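Local coordinates for acetone carboxylase alpha subunit (Xanthobacter autotrophicus Py2, PDB 5M45), which belongs to the hydantoinase B/oxoprolinase family, holds a manganese ion and works within an assembly that includes chains of another protein, at residues F628-D633 / K685-K690; G286-V291 / S416-G421; S556-A561 / G580-P585. All blocks are in the same frame, centred on the assembly; numbering follows the deposited sequence.

Contact 1 (F628-D633 / K685-K690)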
# COMPACT_ATOMS: atom_id res chain seq x y z
N PHE A 628 -27.63 21.88 28.41
CA PHE A 628 -27.34 22.20 29.80
C PHE A 628 -28.58 22.54 30.62
O PHE A 628 -29.38 23.42 30.24
CB PHE A 628 -26.38 23.42 29.90
CG PHE A 628 -26.00 23.76 31.32
CD1 PHE A 628 -26.81 24.57 32.10
CD2 PHE A 628 -24.88 23.21 31.89
CE1 PHE A 628 -26.50 24.83 33.44
CE2 PHE A 628 -24.55 23.48 33.24
CZ PHE A 628 -25.35 24.28 33.99
N GLY A 629 -28.70 21.92 31.80
CA GLY A 629 -29.79 22.23 32.76
C GLY A 629 -31.15 21.63 32.43
O GLY A 629 -31.39 21.16 31.32
N ASP A 630 -32.06 21.70 33.40
CA ASP A 630 -33.43 21.20 33.24
C ASP A 630 -34.19 22.01 32.18
O ASP A 630 -34.34 23.20 32.35
CB ASP A 630 -34.16 21.29 34.60
CG ASP A 630 -35.55 20.59 34.62
OD1 ASP A 630 -36.09 20.25 33.55
OD2 ASP A 630 -36.08 20.39 35.75
N PRO A 631 -34.71 21.35 31.11
CA PRO A 631 -35.49 22.09 30.10
C PRO A 631 -36.69 22.82 30.66
O PRO A 631 -37.16 23.79 30.07
CB PRO A 631 -36.00 20.98 29.16
CG PRO A 631 -35.02 19.88 29.32
CD PRO A 631 -34.57 19.93 30.75
N LEU A 632 -37.21 22.36 31.80
CA LEU A 632 -38.34 23.04 32.44
C LEU A 632 -38.00 24.44 33.00
O LEU A 632 -38.90 25.22 33.34
CB LEU A 632 -38.94 22.15 33.57
CG LEU A 632 -40.45 21.98 33.52
CD1 LEU A 632 -40.86 21.18 32.30
CD2 LEU A 632 -40.90 21.25 34.77
N ASP A 633 -36.70 24.75 33.10
CA ASP A 633 -36.23 26.07 33.47
C ASP A 633 -35.87 26.98 32.29
O ASP A 633 -35.47 28.12 32.52
CB ASP A 633 -35.06 25.95 34.44
CG ASP A 633 -35.53 25.36 35.83
OD1 ASP A 633 -36.64 25.66 36.24
OD2 ASP A 633 -34.84 24.54 36.48
N LYS A 685 -45.52 16.96 38.43
CA LYS A 685 -46.29 15.82 38.93
C LYS A 685 -46.14 14.53 38.10
O LYS A 685 -46.03 13.44 38.66
CB LYS A 685 -47.76 16.19 39.07
CG LYS A 685 -47.96 17.28 40.09
CD LYS A 685 -49.30 17.11 40.79
CE LYS A 685 -50.27 18.10 40.28
NZ LYS A 685 -50.10 19.34 41.12
N ASP A 686 -46.12 14.68 36.79
CA ASP A 686 -45.88 13.53 35.90
C ASP A 686 -44.54 12.84 36.18
O ASP A 686 -44.45 11.61 36.16
CB ASP A 686 -45.83 13.94 34.40
CG ASP A 686 -47.15 14.50 33.87
OD1 ASP A 686 -48.23 14.28 34.45
OD2 ASP A 686 -47.03 15.19 32.79
N ARG A 687 -43.50 13.64 36.39
CA ARG A 687 -42.17 13.12 36.71
C ARG A 687 -42.16 12.25 37.96
O ARG A 687 -41.53 11.19 37.98
CB ARG A 687 -41.12 14.24 36.83
CG ARG A 687 -40.82 14.95 35.50
CD ARG A 687 -40.08 16.24 35.69
NE ARG A 687 -39.41 16.76 34.48
CZ ARG A 687 -38.57 17.81 34.49
NH1 ARG A 687 -38.27 18.45 35.64
NH2 ARG A 687 -37.98 18.21 33.36
N LEU A 688 -42.86 12.69 38.99
CA LEU A 688 -43.02 11.88 40.22
C LEU A 688 -43.85 10.60 39.99
O LEU A 688 -43.51 9.55 40.53
CB LEU A 688 -43.64 12.71 41.35
CG LEU A 688 -42.78 13.93 41.74
CD1 LEU A 688 -43.49 14.64 42.88
CD2 LEU A 688 -41.32 13.59 42.08
N ALA A 689 -44.88 10.69 39.17
CA ALA A 689 -45.77 9.54 38.87
C ALA A 689 -45.09 8.43 38.02
O ALA A 689 -45.23 7.24 38.32
CB ALA A 689 -47.04 10.02 38.19
N LYS A 690 -44.31 8.84 37.02
CA LYS A 690 -43.68 7.90 36.11
C LYS A 690 -42.37 7.28 36.62
O LYS A 690 -41.94 6.28 36.07
CB LYS A 690 -43.43 8.56 34.74
CG LYS A 690 -42.27 9.55 34.69
CD LYS A 690 -42.04 10.12 33.30
CE LYS A 690 -42.96 11.26 32.97
NZ LYS A 690 -42.39 12.11 31.90
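An Asx turn at D630 presents its carboxylate to the guanidinium of R687, joining the loop 628-633 to the last turns of a helix in a buried salt bridge. The pairing is end-on and two-pronged: R687 NH2 donates to D630 OD1 at 2.8 Å, nearly straight at 172°, while R687 NH1 reaches D630 OD2 at 2.9 Å. Both flat groups lie close to one plane, 24° apart, and OD2 accepts the N-H of NH1 through its syn lone pair. D630 OD1 has a second donor. L632 N bonds to it at 3.0 Å from well above the carboxylate plane, closing the Asx turn, so the same oxygen both shapes the turn and takes part in the bridge. With CG anti to the backbone N (chi1 -171°), the aspartate points its carboxylate at the arginine, whose chain runs extended from CG to NE to span the gap between backbones. Over one face of the guanidinium lies L632, its CD2 standing 3.9 Å from R687 NH1 and set toward the rim. D630 OD2 and R687 NH1 each have a further hydrogen bond to the backbone of another protein's chain, across a subunit interface; the mutual pairing, with these added bonds, probably keeps both groups ionised. The loop leads from strand 617-621 into helix 636-645, and L632 continues the packing along helix 673-690, against R680, I683 and R684 on the turns before R687.

Contact 2 (G286-V291 / S416-G421)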
# COMPACT_ATOMS: atom_id res chain seq x y z
N GLY A 286 -10.02 16.94 43.40
CA GLY A 286 -11.01 15.88 43.58
C GLY A 286 -10.96 14.78 42.53
O GLY A 286 -10.04 14.76 41.68
N THR A 287 -11.92 13.86 42.61
CA THR A 287 -12.07 12.79 41.63
C THR A 287 -13.37 12.98 40.85
O THR A 287 -14.42 13.18 41.46
CB THR A 287 -12.03 11.40 42.28
OG1 THR A 287 -10.80 11.26 42.97
CG2 THR A 287 -12.14 10.30 41.25
N TYR A 288 -13.27 12.94 39.53
CA TYR A 288 -14.39 13.14 38.57
C TYR A 288 -14.54 11.85 37.74
O TYR A 288 -13.52 11.34 37.22
CB TYR A 288 -14.09 14.33 37.63
CG TYR A 288 -13.84 15.67 38.33
CD1 TYR A 288 -12.60 15.94 38.95
CD2 TYR A 288 -14.80 16.66 38.36
CE1 TYR A 288 -12.37 17.13 39.62
CE2 TYR A 288 -14.57 17.86 39.01
CZ TYR A 288 -13.36 18.10 39.64
OH TYR A 288 -13.13 19.30 40.30
N ARG A 289 -15.76 11.32 37.61
CA ARG A 289 -16.00 10.07 36.91
C ARG A 289 -17.05 10.28 35.80
O ARG A 289 -18.08 10.89 36.03
CB ARG A 289 -16.48 8.96 37.89
CG ARG A 289 -15.59 8.79 39.12
CD ARG A 289 -16.14 7.75 40.12
NE ARG A 289 -15.37 7.84 41.39
CZ ARG A 289 -15.59 8.72 42.36
NH1 ARG A 289 -16.61 9.61 42.34
NH2 ARG A 289 -14.81 8.69 43.42
N GLN A 290 -16.73 9.80 34.60
CA GLN A 290 -17.58 9.98 33.41
C GLN A 290 -17.27 8.91 32.35
O GLN A 290 -16.27 8.17 32.47
CB GLN A 290 -17.45 11.40 32.84
CG GLN A 290 -16.02 11.87 32.53
CD GLN A 290 -15.26 12.37 33.79
OE1 GLN A 290 -15.73 13.29 34.47
NE2 GLN A 290 -14.12 11.75 34.10
N VAL A 291 -18.13 8.82 31.32
CA VAL A 291 -18.01 7.76 30.31
C VAL A 291 -18.61 8.22 28.96
O VAL A 291 -19.53 9.06 28.93
CB VAL A 291 -18.62 6.44 30.81
CG1 VAL A 291 -20.10 6.58 31.07
CG2 VAL A 291 -18.35 5.28 29.87
N SER A 416 -16.09 20.80 33.45
CA SER A 416 -17.18 21.75 33.71
C SER A 416 -17.78 21.67 35.10
O SER A 416 -18.24 22.68 35.62
CB SER A 416 -18.28 21.64 32.63
OG SER A 416 -17.75 22.01 31.35
N ARG A 417 -17.74 20.51 35.75
CA ARG A 417 -18.20 20.44 37.16
C ARG A 417 -17.30 21.27 38.07
O ARG A 417 -17.80 21.88 39.01
CB ARG A 417 -18.30 18.99 37.67
CG ARG A 417 -19.39 18.18 37.02
CD ARG A 417 -19.47 16.77 37.58
NE ARG A 417 -20.30 15.99 36.69
CZ ARG A 417 -21.63 16.05 36.62
NH1 ARG A 417 -22.31 16.84 37.45
NH2 ARG A 417 -22.27 15.28 35.72
N SER A 418 -15.99 21.29 37.79
CA SER A 418 -15.03 22.12 38.57
C SER A 418 -15.33 23.61 38.35
O SER A 418 -15.44 24.38 39.31
CB SER A 418 -13.55 21.77 38.23
OG SER A 418 -13.04 22.37 37.05
N TYR A 419 -15.53 24.00 37.09
CA TYR A 419 -15.85 25.39 36.74
C TYR A 419 -17.15 25.86 37.37
O TYR A 419 -17.23 26.98 37.93
CB TYR A 419 -15.94 25.58 35.22
CG TYR A 419 -14.74 25.19 34.36
CD1 TYR A 419 -13.44 25.19 34.85
CD2 TYR A 419 -14.93 24.85 33.00
CE1 TYR A 419 -12.35 24.86 34.02
CE2 TYR A 419 -13.86 24.54 32.16
CZ TYR A 419 -12.58 24.54 32.67
OH TYR A 419 -11.54 24.24 31.85
N PHE A 420 -18.17 25.00 37.30
CA PHE A 420 -19.49 25.31 37.84
C PHE A 420 -19.47 25.48 39.36
O PHE A 420 -20.03 26.46 39.90
CB PHE A 420 -20.53 24.23 37.43
CG PHE A 420 -21.92 24.59 37.83
CD1 PHE A 420 -22.38 24.29 39.13
CD2 PHE A 420 -22.73 25.35 36.99
CE1 PHE A 420 -23.65 24.72 39.54
CE2 PHE A 420 -23.99 25.76 37.41
CZ PHE A 420 -24.46 25.42 38.66
N GLY A 421 -18.80 24.55 40.04
CA GLY A 421 -18.64 24.61 41.49
C GLY A 421 -17.94 25.85 41.99
O GLY A 421 -18.31 26.40 43.03
O HOH W 1 -17.71 14.26 36.11
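Y288 lays the outer end of its ring against the helix at S418: OH comes to 3.2 Å from S418 CB, and CE2 to 3.9 Å from S418 N. R417 CB sits beside the ring at its edge, 4.1 Å from Y288 CE2. Apart from this packing, a water links the two segments: it lies 2.7 Å from Q290 OE1, probably as donor, and accepts a weak bond from R417 NE. Q290 folds back along its strand, its NE2 making a weak bond to Y288 O. In the second shell, the Y288 hydroxyl bonds to I284 O, and S418 OG, with chi1 at 81°, turns back to L415 O within its own helix. Strand 286-297 pairs with 313-324, while G286, T287 and Y288 also pair antiparallel with a strand of another protein's chain, so the sheet continues across the interface, and an aromatic side chain of that chain stacks on the Y288 ring. The tyrosine and serine hydroxyls thus both bond backbone carbonyls near their own segments, leaving 286-291 and 416-421 joined mainly by van der Waals packing and the water, while V291 O and R413 NH2, one turn earlier on the helix, form a direct hydrogen bond.

Contact 3 (S556-A561 / G580-P585)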
# COMPACT_ATOMS: atom_id res chain seq x y z
N SER A 556 -29.23 11.66 17.48
CA SER A 556 -28.34 10.68 16.86
C SER A 556 -28.56 10.67 15.33
O SER A 556 -29.32 11.50 14.81
CB SER A 556 -28.55 9.30 17.51
OG SER A 556 -29.85 8.77 17.26
N GLY A 557 -27.90 9.76 14.61
CA GLY A 557 -27.84 9.83 13.15
C GLY A 557 -28.80 8.90 12.44
O GLY A 557 -29.31 7.94 13.03
N TYR A 558 -29.06 9.21 11.17
CA TYR A 558 -29.81 8.36 10.27
C TYR A 558 -29.39 8.62 8.81
O TYR A 558 -28.69 9.58 8.53
CB TYR A 558 -31.33 8.54 10.46
CG TYR A 558 -31.88 9.88 9.94
CD1 TYR A 558 -31.85 11.02 10.73
CD2 TYR A 558 -32.42 9.99 8.66
CE1 TYR A 558 -32.34 12.24 10.25
CE2 TYR A 558 -32.92 11.22 8.17
CZ TYR A 558 -32.87 12.34 8.96
OH TYR A 558 -33.36 13.57 8.48
N ARG A 559 -29.80 7.71 7.94
CA ARG A 559 -29.53 7.71 6.50
C ARG A 559 -30.79 8.04 5.70
O ARG A 559 -31.87 7.49 5.99
CB ARG A 559 -29.05 6.29 6.08
CG ARG A 559 -29.00 6.02 4.61
CD ARG A 559 -28.29 4.72 4.22
NE ARG A 559 -28.97 3.47 4.64
CZ ARG A 559 -28.72 2.28 4.08
NH1 ARG A 559 -27.88 2.13 3.05
NH2 ARG A 559 -29.34 1.20 4.54
N PHE A 560 -30.65 8.91 4.70
CA PHE A 560 -31.59 9.05 3.58
C PHE A 560 -30.85 9.07 2.24
O PHE A 560 -29.99 9.93 2.03
CB PHE A 560 -32.44 10.34 3.65
CG PHE A 560 -33.37 10.52 2.47
CD1 PHE A 560 -34.64 9.97 2.48
CD2 PHE A 560 -32.98 11.27 1.34
CE1 PHE A 560 -35.50 10.12 1.37
CE2 PHE A 560 -33.84 11.45 0.26
CZ PHE A 560 -35.09 10.85 0.27
N ALA A 561 -31.21 8.14 1.36
CA ALA A 561 -30.76 8.09 -0.02
C ALA A 561 -31.87 7.61 -0.92
O ALA A 561 -32.74 6.83 -0.48
CB ALA A 561 -29.55 7.17 -0.15
N GLY A 580 -34.41 21.77 -0.05
CA GLY A 580 -34.20 22.11 1.37
C GLY A 580 -33.68 20.96 2.23
O GLY A 580 -32.88 20.14 1.77
N GLY A 581 -34.15 20.90 3.49
CA GLY A 581 -33.80 19.86 4.44
C GLY A 581 -34.96 18.92 4.74
O GLY A 581 -36.10 19.18 4.40
N ASP A 582 -34.63 17.81 5.39
CA ASP A 582 -35.56 16.77 5.83
C ASP A 582 -36.07 17.21 7.22
O ASP A 582 -35.70 16.67 8.28
CB ASP A 582 -34.82 15.43 5.83
CG ASP A 582 -35.72 14.22 6.01
OD1 ASP A 582 -36.86 14.19 5.44
OD2 ASP A 582 -35.27 13.26 6.73
N THR A 583 -36.96 18.19 7.19
CA THR A 583 -37.32 18.96 8.38
C THR A 583 -37.78 18.11 9.59
O THR A 583 -37.29 18.31 10.72
CB THR A 583 -38.39 20.02 7.99
OG1 THR A 583 -37.86 20.88 6.94
CG2 THR A 583 -38.82 20.87 9.20
N ASP A 584 -38.68 17.16 9.33
CA ASP A 584 -39.18 16.24 10.35
C ASP A 584 -39.09 14.83 9.78
O ASP A 584 -39.97 14.43 9.01
CB ASP A 584 -40.63 16.57 10.73
CG ASP A 584 -41.17 15.70 11.89
OD1 ASP A 584 -40.51 14.72 12.32
OD2 ASP A 584 -42.27 16.02 12.40
N PRO A 585 -38.02 14.07 10.13
CA PRO A 585 -37.86 12.76 9.47
C PRO A 585 -38.91 11.72 9.83
O PRO A 585 -39.03 10.72 9.14
CB PRO A 585 -36.47 12.31 9.92
CG PRO A 585 -36.12 13.16 11.08
CD PRO A 585 -36.85 14.45 10.92
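Y558 directs its CB toward the loop 580-585, and its first torsion, with CG between the backbone N and the carbonyl carbon (chi1 71°), turns the ring toward D582 and P585. Across the contact, CB, CG and the two CD carbons have no close partner; the touching starts one bond further out. On one flank CE1 lies 4.0 Å from P585 CG; on the other, CE2 is 3.4 Å from D582 OD2, which lies near the ring plane at its edge. Next along, CZ packs on P585 CB at 3.7 Å, the proline being set about crosswise to the tyrosine. The tip ends in a short hydrogen bond, Y558 OH to D582 OD2 at 2.6 Å, with the tyrosine as donor. It arrives on the anti side of the carboxylate, 17° out of its plane, and ring and carboxylate planes are turned 55° from each other.

Y558 immediately precedes strand 559-563, which runs between strands 617-621 and 598-602 in a five-stranded antiparallel sheet, while D582 is the centre of an inverse gamma turn in the loop leading to 598-602. A weak bond from T583 N to G581 O closes that turn.

Both ends of the hydroxyl-carboxylate bond have a further partner: K505 NZ is hydrogen-bonded to Y558 OH, and R601, on strand 598-602, forms a salt bridge with D582 OD2. The salt bridge would be expected to stabilise the negative charge of D582. Beside the tyrosine, the ring of Y621 meets it obliquely, and L619 of strand 617-621 touches both Y558 and D582.

How the contacts relate
Of the segments in contact, the first reached from the N terminus is on strand 286-297, the outermost strand, within this chain, of a mixed sheet; contact 2 closes after 124 intervening residues, when helix 401-422 packs on it. Contact 3 follows as the shortest closure, joining the start of strand 559-563 to the loop before its sheet neighbour 598-602. Contact 1 comes last, tying the loop after strand 617-621 to helix 673-690. The three stand in series, so none nests in or crosses another. Contacts 1 and 2 nonetheless meet in space: F628 CZ packs 4.0 Å from F420 CE2, although their centres are 23 Å apart. Contact 3 stays separate, its nearest atoms about 15 Å from either.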